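Local coordinates for 3-keto-5-aminohexanoate cleavage enzyme (Burkholderia xenovorans LB400, PDB 3E49), which probably cleaves 3-keto-5-aminohexanoate or a related beta-keto acid, using a zinc ion bound within a TIM barrel, at residues Pro21-Tyr26 with Asp260-Ala265; Met117-Tyr122 with Glu172-Ser177. All coordinates share one frame; numbering follows the deposited sequence.

Interaction 1: Pro21-Tyr26 with Asp260-Ala265; sequences PSMSPY and DSLWIA
Leu262 reaches across to Met23 and Ser24 with both of its methyl groups, and these few carbon contacts make up the dry part of the contact. CD1 does most of the work, coming within 3.5 Å of CB of Met23, and it also lies near the CB of Ser24. The second methyl, CD2, meets that serine carbon at 4.1 Å, so the forked end of the leucine rests against the bases of two consecutive side chains. Met23, a selenomethionine, makes its close contact through CB; beyond CG the chain is fully extended (chi2 -171°, chi3 -180°) and runs past the leucine toward Phe128 and Leu140, its SE staying about 4.3 Å from CD1 of Leu262.

Next to this apolar patch the two backbones are more loosely joined, their nearest CA atoms, those of Ser24 and Leu262, being 7.1 Å apart. No direct hydrogen bond crosses; a single water spans the gap. It accepts from Ser24 OG at 2.6 Å and donates to the carbonyl O of Leu262 at 2.8 Å. The same hydroxyl accepts from the backbone N of Tyr26 (3.1 Å), and the two bonds, one accepted and one donated, limit its rotation. Pro25, farther along the loop, is exposed and packs on Leu269.

On the other segment, Ser261 OG likewise accepts from the N of Trp263, while Gln276 binds the carbonyl oxygens of Ser261 and Trp263. The contact thus joins two loops, one following strand 10-13 and the other strand 253-256, which are parallel neighbours in the barrel. Each loop is shaped by an ST turn, and they meet at the C-terminal ends of the strands of the TIM barrel, the side that carries the zinc ion, about 13 Å from the Leu262 side chain.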
# COMPACT_ATOMS: atom_id res chain seq x y z
N PRO A 21 -13.19 30.21 -20.41
CA PRO A 21 -12.34 31.35 -20.77
C PRO A 21 -12.29 32.47 -19.75
O PRO A 21 -11.28 33.16 -19.60
CB PRO A 21 -12.94 31.83 -22.11
CG PRO A 21 -13.67 30.69 -22.66
CD PRO A 21 -14.23 29.98 -21.43
N SER A 22 -13.38 32.66 -19.02
CA SER A 22 -13.42 33.69 -17.98
C SER A 22 -12.50 33.37 -16.81
O SER A 22 -12.20 34.23 -16.01
CB SER A 22 -14.85 33.87 -17.50
OG SER A 22 -15.69 34.32 -18.56
N MSE A 23 -12.06 32.12 -16.70
CA MSE A 23 -11.18 31.70 -15.61
C MSE A 23 -9.76 32.14 -15.78
O MSE A 23 -9.02 32.30 -14.81
CB MSE A 23 -11.20 30.18 -15.50
CG MSE A 23 -12.55 29.60 -15.27
SE MSE A 23 -12.49 27.71 -14.86
CE MSE A 23 -14.22 27.51 -14.68
N SER A 24 -9.32 32.28 -17.03
CA SER A 24 -7.97 32.70 -17.29
C SER A 24 -7.89 33.25 -18.67
O SER A 24 -8.40 32.61 -19.61
CB SER A 24 -7.02 31.53 -17.24
OG SER A 24 -5.73 31.91 -17.67
N PRO A 25 -7.20 34.39 -18.83
CA PRO A 25 -7.05 35.00 -20.14
C PRO A 25 -6.04 34.21 -21.01
O PRO A 25 -5.92 34.45 -22.23
CB PRO A 25 -6.52 36.38 -19.80
CG PRO A 25 -5.71 36.17 -18.58
CD PRO A 25 -6.51 35.17 -17.79
N TYR A 26 -5.36 33.24 -20.39
CA TYR A 26 -4.38 32.45 -21.06
C TYR A 26 -4.92 31.13 -21.59
O TYR A 26 -4.19 30.40 -22.30
CB TYR A 26 -3.19 32.21 -20.12
CG TYR A 26 -2.67 33.48 -19.53
CD1 TYR A 26 -2.08 34.43 -20.33
CD2 TYR A 26 -2.79 33.74 -18.17
CE1 TYR A 26 -1.60 35.60 -19.82
CE2 TYR A 26 -2.31 34.94 -17.62
CZ TYR A 26 -1.72 35.86 -18.46
OH TYR A 26 -1.20 37.04 -18.00
N ASP A 260 -5.70 20.93 -17.78
CA ASP A 260 -5.64 20.25 -16.48
C ASP A 260 -5.42 21.17 -15.29
O ASP A 260 -5.94 20.91 -14.22
CB ASP A 260 -4.48 19.24 -16.51
CG ASP A 260 -4.58 18.23 -17.67
OD1 ASP A 260 -5.70 17.95 -18.16
OD2 ASP A 260 -3.55 17.71 -18.12
N SER A 261 -4.63 22.22 -15.48
CA SER A 261 -4.34 23.20 -14.44
C SER A 261 -4.17 24.57 -15.03
O SER A 261 -3.45 24.73 -16.02
CB SER A 261 -3.05 22.89 -13.68
OG SER A 261 -2.87 23.88 -12.65
N LEU A 262 -4.77 25.57 -14.41
CA LEU A 262 -4.62 26.95 -14.88
C LEU A 262 -3.39 27.65 -14.28
O LEU A 262 -2.99 28.71 -14.77
CB LEU A 262 -5.89 27.75 -14.58
CG LEU A 262 -7.16 27.39 -15.34
CD1 LEU A 262 -8.26 28.29 -15.03
CD2 LEU A 262 -6.88 27.49 -16.84
N TRP A 263 -2.73 26.98 -13.33
CA TRP A 263 -1.65 27.57 -12.52
C TRP A 263 -0.23 27.16 -12.83
O TRP A 263 0.02 26.07 -13.31
CB TRP A 263 -1.87 27.24 -11.02
CG TRP A 263 -3.26 27.32 -10.68
CD1 TRP A 263 -4.17 26.30 -10.66
CD2 TRP A 263 -3.98 28.51 -10.36
NE1 TRP A 263 -5.41 26.78 -10.35
CE2 TRP A 263 -5.33 28.14 -10.16
CE3 TRP A 263 -3.62 29.86 -10.21
CZ2 TRP A 263 -6.32 29.07 -9.82
CZ3 TRP A 263 -4.59 30.77 -9.88
CH2 TRP A 263 -5.93 30.38 -9.67
N ILE A 264 0.70 28.05 -12.50
CA ILE A 264 2.11 27.78 -12.69
C ILE A 264 2.81 27.74 -11.36
O ILE A 264 3.90 27.23 -11.24
CB ILE A 264 2.78 28.79 -13.62
CG1 ILE A 264 4.18 28.32 -14.02
CG2 ILE A 264 2.80 30.21 -12.98
CD1 ILE A 264 4.22 27.01 -14.79
N ALA A 265 2.15 28.27 -10.35
CA ALA A 265 2.66 28.24 -9.01
C ALA A 265 1.45 28.66 -8.18
O ALA A 265 0.45 29.11 -8.73
CB ALA A 265 3.80 29.18 -8.87
O HOH W 1 -3.83 30.20 -16.98

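Interaction 2: Met117-Tyr122 with Glu172-Ser177; sequences MNFGLY and ECYDTS
Met117, a selenomethionine, lays its selenium over one face of the Tyr174 ring, 3.9 Å from the ring centroid and 23° off the ring normal. This is a Met-aromatic contact, displaced toward the CG end of the ring, where SE approaches CG to 3.6 Å. The terminal CE follows onto CD2 at 4.0 Å, since the otherwise extended chain bends at its last torsion (chi3 -72°).

Phe119 meets the phenol end of the same tyrosine. Its CZ lies 3.8 Å from Tyr174 OH, which sits at the edge of the phenylalanine ring and near its plane. The two rings form an offset edge-to-face pair, the edge of Phe119 toward the same face of Tyr174 that Met117 covers, with centroids 5.7 Å apart and planes at 68°.

In the next shell Phe148 meets the Phe119 ring nearly at right angles and joins Met117 by backbone hydrogen bonding in the antiparallel pair of strands 117-118 and 147-148, while Asn113 touches both Phe119 and Tyr174. The Tyr174 side chain lies about 6 Å from the zinc ion, in the surroundings of the metal site. Tyr174 itself follows barrel strand 168-173 and precedes helix 176-187, whose His178 packs on Met117.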
# COMPACT_ATOMS: atom_id res chain seq x y z
N MSE A 117 -18.82 8.03 -15.34
CA MSE A 117 -18.58 8.61 -14.03
C MSE A 117 -19.22 9.99 -13.89
O MSE A 117 -19.51 10.63 -14.88
CB MSE A 117 -17.06 8.83 -13.88
CG MSE A 117 -16.44 9.70 -15.08
SE MSE A 117 -14.54 9.84 -14.77
CE MSE A 117 -14.53 11.12 -13.19
N ASN A 118 -19.43 10.42 -12.64
CA ASN A 118 -19.78 11.80 -12.42
C ASN A 118 -18.53 12.69 -12.65
O ASN A 118 -17.39 12.27 -12.47
CB ASN A 118 -20.28 12.00 -10.96
CG ASN A 118 -21.52 11.21 -10.64
OD1 ASN A 118 -22.23 10.79 -11.54
ND2 ASN A 118 -21.83 11.06 -9.34
N PHE A 119 -18.76 13.92 -13.08
CA PHE A 119 -17.73 14.94 -13.26
C PHE A 119 -18.22 16.15 -12.46
O PHE A 119 -19.07 16.89 -12.93
CB PHE A 119 -17.60 15.36 -14.71
CG PHE A 119 -16.44 14.79 -15.41
CD1 PHE A 119 -16.47 13.51 -15.88
CD2 PHE A 119 -15.32 15.58 -15.64
CE1 PHE A 119 -15.37 13.00 -16.55
CE2 PHE A 119 -14.23 15.07 -16.29
CZ PHE A 119 -14.25 13.78 -16.75
N GLY A 120 -17.71 16.34 -11.26
CA GLY A 120 -18.18 17.42 -10.41
C GLY A 120 -17.40 18.69 -10.66
O GLY A 120 -16.33 18.88 -10.08
N LEU A 121 -17.93 19.55 -11.51
CA LEU A 121 -17.27 20.80 -11.86
C LEU A 121 -17.82 22.00 -11.12
O LEU A 121 -17.15 23.02 -10.99
CB LEU A 121 -17.36 21.06 -13.36
CG LEU A 121 -16.85 19.99 -14.35
CD1 LEU A 121 -16.85 20.61 -15.71
CD2 LEU A 121 -15.47 19.46 -13.98
N TYR A 122 -19.03 21.86 -10.61
CA TYR A 122 -19.74 22.91 -9.88
C TYR A 122 -18.99 23.53 -8.72
O TYR A 122 -19.25 24.70 -8.41
CB TYR A 122 -21.14 22.43 -9.41
CG TYR A 122 -21.14 21.21 -8.53
CD1 TYR A 122 -21.26 19.92 -9.08
CD2 TYR A 122 -21.04 21.32 -7.14
CE1 TYR A 122 -21.25 18.83 -8.31
CE2 TYR A 122 -21.03 20.21 -6.34
CZ TYR A 122 -21.16 18.96 -6.93
OH TYR A 122 -21.16 17.86 -6.16
N GLU A 172 -7.56 7.10 -20.42
CA GLU A 172 -7.69 8.01 -19.30
C GLU A 172 -8.40 7.25 -18.22
O GLU A 172 -9.58 6.94 -18.35
CB GLU A 172 -8.48 9.24 -19.70
CG GLU A 172 -7.73 10.10 -20.66
CD GLU A 172 -8.56 11.28 -21.14
OE1 GLU A 172 -9.80 11.12 -21.33
OE2 GLU A 172 -7.93 12.36 -21.34
N CYS A 173 -7.65 6.89 -17.20
CA CYS A 173 -8.18 6.09 -16.09
C CYS A 173 -8.27 6.96 -14.84
O CYS A 173 -7.26 7.35 -14.26
CB CYS A 173 -7.30 4.87 -15.87
SG CYS A 173 -7.17 3.81 -17.39
N TYR A 174 -9.47 7.28 -14.44
CA TYR A 174 -9.71 8.14 -13.27
C TYR A 174 -9.86 7.44 -11.94
O TYR A 174 -10.06 8.11 -10.90
CB TYR A 174 -10.99 8.95 -13.51
CG TYR A 174 -10.92 9.88 -14.69
CD1 TYR A 174 -11.04 9.39 -15.99
CD2 TYR A 174 -10.79 11.24 -14.51
CE1 TYR A 174 -11.00 10.26 -17.09
CE2 TYR A 174 -10.77 12.11 -15.59
CZ TYR A 174 -10.87 11.60 -16.88
OH TYR A 174 -10.84 12.49 -17.91
N ASP A 175 -9.79 6.12 -11.93
CA ASP A 175 -9.92 5.36 -10.70
C ASP A 175 -9.52 3.91 -10.95
O ASP A 175 -9.32 3.52 -12.09
CB ASP A 175 -11.33 5.43 -10.15
CG ASP A 175 -11.37 5.24 -8.63
OD1 ASP A 175 -10.33 4.88 -8.00
OD2 ASP A 175 -12.43 5.47 -8.05
N THR A 176 -9.48 3.10 -9.89
CA THR A 176 -9.07 1.70 -10.00
C THR A 176 -9.96 0.94 -10.97
O THR A 176 -9.47 0.14 -11.81
CB THR A 176 -9.20 0.97 -8.67
OG1 THR A 176 -9.11 1.90 -7.56
CG2 THR A 176 -8.15 -0.19 -8.58
N SER A 177 -11.27 1.21 -10.90
CA SER A 177 -12.25 0.51 -11.74
C SER A 177 -11.90 0.67 -13.20
O SER A 177 -12.12 -0.27 -13.97
CB SER A 177 -13.67 1.00 -11.49
OG SER A 177 -13.79 2.35 -11.78

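Both contacts are buried, and three of their four segments follow or end barrel strands, whereas strand 117-118 belongs to a small separate sheet beside the barrel. They hold different elements: interaction 1 ties the loops after strands 10-13 and 253-256, and interaction 2 sets the strand 117-118 region against the end of strand 168-173. Their centres are 21 Å apart and they do not touch, although along the chain interaction 2 is nested inside the loop closed by interaction 1. Aliphatic packing with a bridging water characterises interaction 1, farther from the chain centre; interaction 2 relies on aromatic and selenium contacts closer to the zinc. Residues 172-177 additionally hydrogen-bond to another subunit through Asp175, Thr176 and Ser177.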